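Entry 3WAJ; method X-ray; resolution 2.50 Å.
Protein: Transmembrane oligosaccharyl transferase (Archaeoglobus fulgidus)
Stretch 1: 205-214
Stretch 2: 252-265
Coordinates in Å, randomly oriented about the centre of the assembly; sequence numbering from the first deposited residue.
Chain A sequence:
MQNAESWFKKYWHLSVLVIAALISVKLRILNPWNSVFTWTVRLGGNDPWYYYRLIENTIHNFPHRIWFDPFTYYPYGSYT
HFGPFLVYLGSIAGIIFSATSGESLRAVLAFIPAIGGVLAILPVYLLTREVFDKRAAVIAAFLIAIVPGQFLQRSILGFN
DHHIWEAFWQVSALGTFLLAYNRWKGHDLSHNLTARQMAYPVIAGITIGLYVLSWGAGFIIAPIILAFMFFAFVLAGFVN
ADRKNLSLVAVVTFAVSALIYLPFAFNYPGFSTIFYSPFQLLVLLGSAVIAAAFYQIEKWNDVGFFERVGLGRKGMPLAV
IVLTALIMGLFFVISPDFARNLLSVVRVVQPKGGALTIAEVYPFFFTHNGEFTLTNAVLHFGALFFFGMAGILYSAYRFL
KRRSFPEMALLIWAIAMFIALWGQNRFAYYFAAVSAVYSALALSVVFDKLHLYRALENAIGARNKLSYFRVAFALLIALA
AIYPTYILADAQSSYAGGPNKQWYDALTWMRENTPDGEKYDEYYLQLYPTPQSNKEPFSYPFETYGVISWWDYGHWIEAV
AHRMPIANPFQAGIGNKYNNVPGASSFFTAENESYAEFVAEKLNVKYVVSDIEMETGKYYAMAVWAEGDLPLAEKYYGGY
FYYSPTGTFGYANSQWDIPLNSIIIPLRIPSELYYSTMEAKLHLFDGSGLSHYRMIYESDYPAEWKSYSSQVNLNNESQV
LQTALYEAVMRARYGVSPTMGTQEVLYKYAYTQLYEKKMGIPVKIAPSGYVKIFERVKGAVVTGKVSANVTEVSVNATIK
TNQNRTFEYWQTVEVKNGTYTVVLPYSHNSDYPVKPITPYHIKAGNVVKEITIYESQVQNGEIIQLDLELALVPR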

# COMPACT_ATOMS: atom_id res chain seq x y z
N GLY A 205 10.69 15.34 -24.37
CA GLY A 205 10.55 13.92 -24.63
C GLY A 205 11.20 13.10 -23.53
O GLY A 205 10.78 11.97 -23.27
N ILE A 206 12.22 13.65 -22.89
CA ILE A 206 12.92 12.96 -21.81
C ILE A 206 12.06 12.92 -20.56
O ILE A 206 11.98 11.90 -19.89
CB ILE A 206 14.32 13.58 -21.51
CG1 ILE A 206 15.34 13.14 -22.56
CG2 ILE A 206 14.82 13.18 -20.14
CD1 ILE A 206 16.65 13.87 -22.48
N THR A 207 11.42 14.04 -20.26
CA THR A 207 10.54 14.13 -19.09
C THR A 207 9.34 13.19 -19.24
O THR A 207 8.92 12.56 -18.27
CB THR A 207 10.07 15.56 -18.83
OG1 THR A 207 9.33 16.02 -19.97
CG2 THR A 207 11.25 16.48 -18.60
N ILE A 208 8.80 13.07 -20.45
CA ILE A 208 7.74 12.09 -20.66
C ILE A 208 8.28 10.67 -20.44
O ILE A 208 7.74 9.91 -19.62
CB ILE A 208 7.09 12.20 -22.04
CG1 ILE A 208 6.25 13.47 -22.12
CG2 ILE A 208 6.22 10.96 -22.33
CD1 ILE A 208 5.65 13.73 -23.47
N GLY A 209 9.35 10.34 -21.16
CA GLY A 209 10.06 9.09 -20.96
C GLY A 209 10.26 8.76 -19.49
O GLY A 209 9.95 7.64 -19.06
N LEU A 210 10.74 9.74 -18.72
CA LEU A 210 11.02 9.50 -17.30
C LEU A 210 9.73 9.27 -16.53
O LEU A 210 9.68 8.44 -15.62
CB LEU A 210 11.84 10.63 -16.70
CG LEU A 210 13.27 10.68 -17.25
CD1 LEU A 210 14.09 11.77 -16.60
CD2 LEU A 210 13.94 9.33 -17.08
N TYR A 211 8.67 9.98 -16.94
CA TYR A 211 7.34 9.77 -16.36
C TYR A 211 6.88 8.31 -16.50
O TYR A 211 6.55 7.65 -15.50
CB TYR A 211 6.34 10.76 -16.97
CG TYR A 211 4.94 10.68 -16.40
CD1 TYR A 211 4.74 10.48 -15.04
CD2 TYR A 211 3.83 10.80 -17.21
CE1 TYR A 211 3.46 10.39 -14.52
CE2 TYR A 211 2.55 10.72 -16.69
CZ TYR A 211 2.37 10.51 -15.35
OH TYR A 211 1.11 10.43 -14.82
N VAL A 212 6.86 7.78 -17.72
CA VAL A 212 6.48 6.38 -17.93
C VAL A 212 7.45 5.43 -17.24
O VAL A 212 7.07 4.36 -16.78
CB VAL A 212 6.39 6.03 -19.45
CG1 VAL A 212 5.78 4.64 -19.66
CG2 VAL A 212 5.58 7.07 -20.22
N LEU A 213 8.72 5.83 -17.13
CA LEU A 213 9.71 4.95 -16.49
C LEU A 213 9.56 4.98 -14.96
O LEU A 213 10.10 4.12 -14.26
CB LEU A 213 11.14 5.29 -16.94
CG LEU A 213 11.49 5.01 -18.41
CD1 LEU A 213 12.99 5.15 -18.70
CD2 LEU A 213 11.00 3.63 -18.82
N SER A 214 8.83 5.97 -14.44
CA SER A 214 8.52 6.02 -13.01
C SER A 214 7.26 5.25 -12.70
O SER A 214 7.09 4.70 -11.62
CB SER A 214 8.35 7.46 -12.53
OG SER A 214 9.51 8.21 -12.73
N VAL A 252 8.79 15.33 -32.29
CA VAL A 252 10.10 15.10 -31.67
C VAL A 252 9.95 14.54 -30.26
O VAL A 252 10.56 13.51 -29.92
CB VAL A 252 10.97 16.38 -31.67
CG1 VAL A 252 12.30 16.15 -30.92
CG2 VAL A 252 11.24 16.85 -33.09
N THR A 253 9.15 15.23 -29.45
CA THR A 253 8.88 14.83 -28.06
C THR A 253 8.42 13.36 -27.94
O THR A 253 9.01 12.56 -27.20
CB THR A 253 7.81 15.74 -27.44
OG1 THR A 253 8.25 17.10 -27.48
CG2 THR A 253 7.51 15.35 -26.01
N PHE A 254 7.37 13.02 -28.66
CA PHE A 254 6.85 11.66 -28.65
C PHE A 254 7.86 10.67 -29.22
O PHE A 254 7.98 9.56 -28.72
CB PHE A 254 5.50 11.59 -29.37
CG PHE A 254 4.37 12.18 -28.57
CD1 PHE A 254 4.19 11.83 -27.24
CD2 PHE A 254 3.49 13.09 -29.15
CE1 PHE A 254 3.14 12.36 -26.48
CE2 PHE A 254 2.44 13.64 -28.40
CZ PHE A 254 2.27 13.27 -27.07
N ALA A 255 8.60 11.08 -30.25
CA ALA A 255 9.66 10.23 -30.78
C ALA A 255 10.72 9.94 -29.71
O ALA A 255 11.11 8.79 -29.50
CB ALA A 255 10.30 10.86 -32.02
N VAL A 256 11.17 10.99 -29.03
CA VAL A 256 12.21 10.82 -28.02
C VAL A 256 11.71 9.95 -26.87
O VAL A 256 12.41 9.05 -26.43
CB VAL A 256 12.74 12.18 -27.52
CG1 VAL A 256 13.61 12.01 -26.27
CG2 VAL A 256 13.54 12.88 -28.63
N SER A 257 10.49 10.22 -26.39
CA SER A 257 9.93 9.46 -25.27
C SER A 257 9.91 7.97 -25.58
O SER A 257 10.18 7.14 -24.71
CB SER A 257 8.52 9.94 -24.93
OG SER A 257 7.61 9.64 -25.96
N ALA A 258 9.58 7.65 -26.83
CA ALA A 258 9.52 6.25 -27.28
C ALA A 258 10.91 5.59 -27.26
O ALA A 258 11.04 4.43 -26.90
CB ALA A 258 8.93 6.18 -28.66
N LEU A 259 11.93 6.35 -27.66
CA LEU A 259 13.31 5.88 -27.63
C LEU A 259 13.76 5.57 -26.21
O LEU A 259 14.41 4.55 -25.96
CB LEU A 259 14.24 6.94 -28.22
CG LEU A 259 14.37 6.95 -29.73
CD1 LEU A 259 15.27 8.10 -30.16
CD2 LEU A 259 14.94 5.62 -30.16
N ILE A 260 13.42 6.46 -25.29
CA ILE A 260 13.76 6.28 -23.89
C ILE A 260 13.01 5.09 -23.29
O ILE A 260 13.55 4.35 -22.47
CB ILE A 260 13.45 7.56 -23.11
CG1 ILE A 260 14.35 8.67 -23.63
CG2 ILE A 260 13.64 7.36 -21.60
CD1 ILE A 260 13.91 10.01 -23.20
N TYR A 261 11.77 4.90 -23.72
CA TYR A 261 10.97 3.80 -23.21
C TYR A 261 11.44 2.47 -23.77
O TYR A 261 11.39 1.45 -23.08
CB TYR A 261 9.50 4.01 -23.56
CG TYR A 261 8.63 2.92 -22.98
CD1 TYR A 261 8.39 2.87 -21.62
CD2 TYR A 261 8.09 1.94 -23.78
CE1 TYR A 261 7.60 1.87 -21.07
CE2 TYR A 261 7.30 0.93 -23.24
CZ TYR A 261 7.06 0.90 -21.89
OH TYR A 261 6.27 -0.09 -21.37
N LEU A 262 11.89 2.52 -25.02
CA LEU A 262 12.19 1.34 -25.84
C LEU A 262 12.95 0.19 -25.16
O LEU A 262 12.55 -0.97 -25.29
CB LEU A 262 12.90 1.75 -27.13
CG LEU A 262 13.27 0.65 -28.12
CD1 LEU A 262 12.03 -0.15 -28.48
CD2 LEU A 262 13.90 1.27 -29.39
N PRO A 263 14.04 0.50 -24.43
CA PRO A 263 14.77 -0.62 -23.80
C PRO A 263 13.94 -1.42 -22.80
O PRO A 263 14.30 -2.56 -22.49
CB PRO A 263 15.91 0.09 -23.06
CG PRO A 263 16.13 1.34 -23.80
CD PRO A 263 14.78 1.77 -24.31
N PHE A 264 12.85 -0.83 -22.30
CA PHE A 264 12.09 -1.48 -21.23
C PHE A 264 10.77 -2.07 -21.72
O PHE A 264 10.03 -2.69 -20.94
CB PHE A 264 11.86 -0.50 -20.09
CG PHE A 264 13.10 0.24 -19.68
CD1 PHE A 264 13.93 -0.28 -18.69
CD2 PHE A 264 13.44 1.45 -20.28
CE1 PHE A 264 15.09 0.41 -18.30
CE2 PHE A 264 14.59 2.14 -19.90
CZ PHE A 264 15.42 1.62 -18.91
N ALA A 265 10.50 -1.89 -23.00
CA ALA A 265 9.21 -2.24 -23.59
C ALA A 265 8.91 -3.72 -23.52
O ALA A 265 7.75 -4.11 -23.60
CB ALA A 265 9.12 -1.74 -25.05

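Ile260 is the knob of this contact. Its side chain sits in a hole formed by Gly205, Ile206, Gly209 and Leu213. Ile260 CD1 lies 3.4 Å from Ile206 CA and 3.5 Å from Ile206 CG1. Ile260 CG2 lies 3.7 Å from Leu213 CD1, and Ile260 CG2 lies 4.0 Å from Gly209 CA. The bare CA of Gly209 leaves the space that this methyl group occupies. A CB on Gly209 would come within 2.9 Å of Ile260 CG2, which is a clash.

Leu213 buries the largest area of any residue in the contact. Both of its methyl groups touch the Phe264 ring: Leu213 CD2 is 3.6 Å from Phe264 CD2, and Leu213 CD1 is 3.6 Å from Phe264 CE2. Leu213 CD1 also meets Ile260, and Leu213 CD2 lies 3.9 Å from Tyr261 CD1. Both rings are approached obliquely. Val212 adds to this patch, with its CG1 3.6 Å from Tyr261 CE1. The CB of Tyr261 points sideways, but the ring end comes nearer to the first stretch. Its OH is hydrogen-bonded elsewhere in the structure.

Ile208 packs beside the two glycines. Ile208 CD1 lies 3.5 Å from Thr253 CG2 and 4.2 Å from Phe254 CE1. Ile208 CG2 lies 3.6 Å from Ser257 CB. Thr253 and Ser257 thus offer carbon atoms to an apolar partner. Ile206 points away overall, yet its CG1 still reaches Val256 CG1 at 4.2 Å.

The backbones come very close. Both stretches are helical here, though the second continues past its helix into a loop or turn. The helix axes approach to 7.4 Å and cross at -41°, with their N-to-C directions broadly alike. Gly205 CA is 3.9 Å from Thr253 CA, and Gly209 CA is 4.3 Å from Ser257 CA. The glycines are four residues apart, about one helical turn, so both face the second helix. A CB on Gly205 would clash with Val256 CB at 2.6 Å and with Thr253 O at 2.7 Å.

No hydrogen bond joins the stretches. Gly205 O accepts a CA-H...O contact from Ser257 CA at 3.3 Å, with an angle of 122° at the hydrogen. Gly205 O also accepts the backbone hydrogen bond from Gly209 N at 3.0 Å. Ser257 OG turns back to its own helix and donates to Phe254 O at 2.8 Å. Thr253 OG1 is hydrogen-bonded elsewhere in the structure. The pairing therefore rests on close apolar packing.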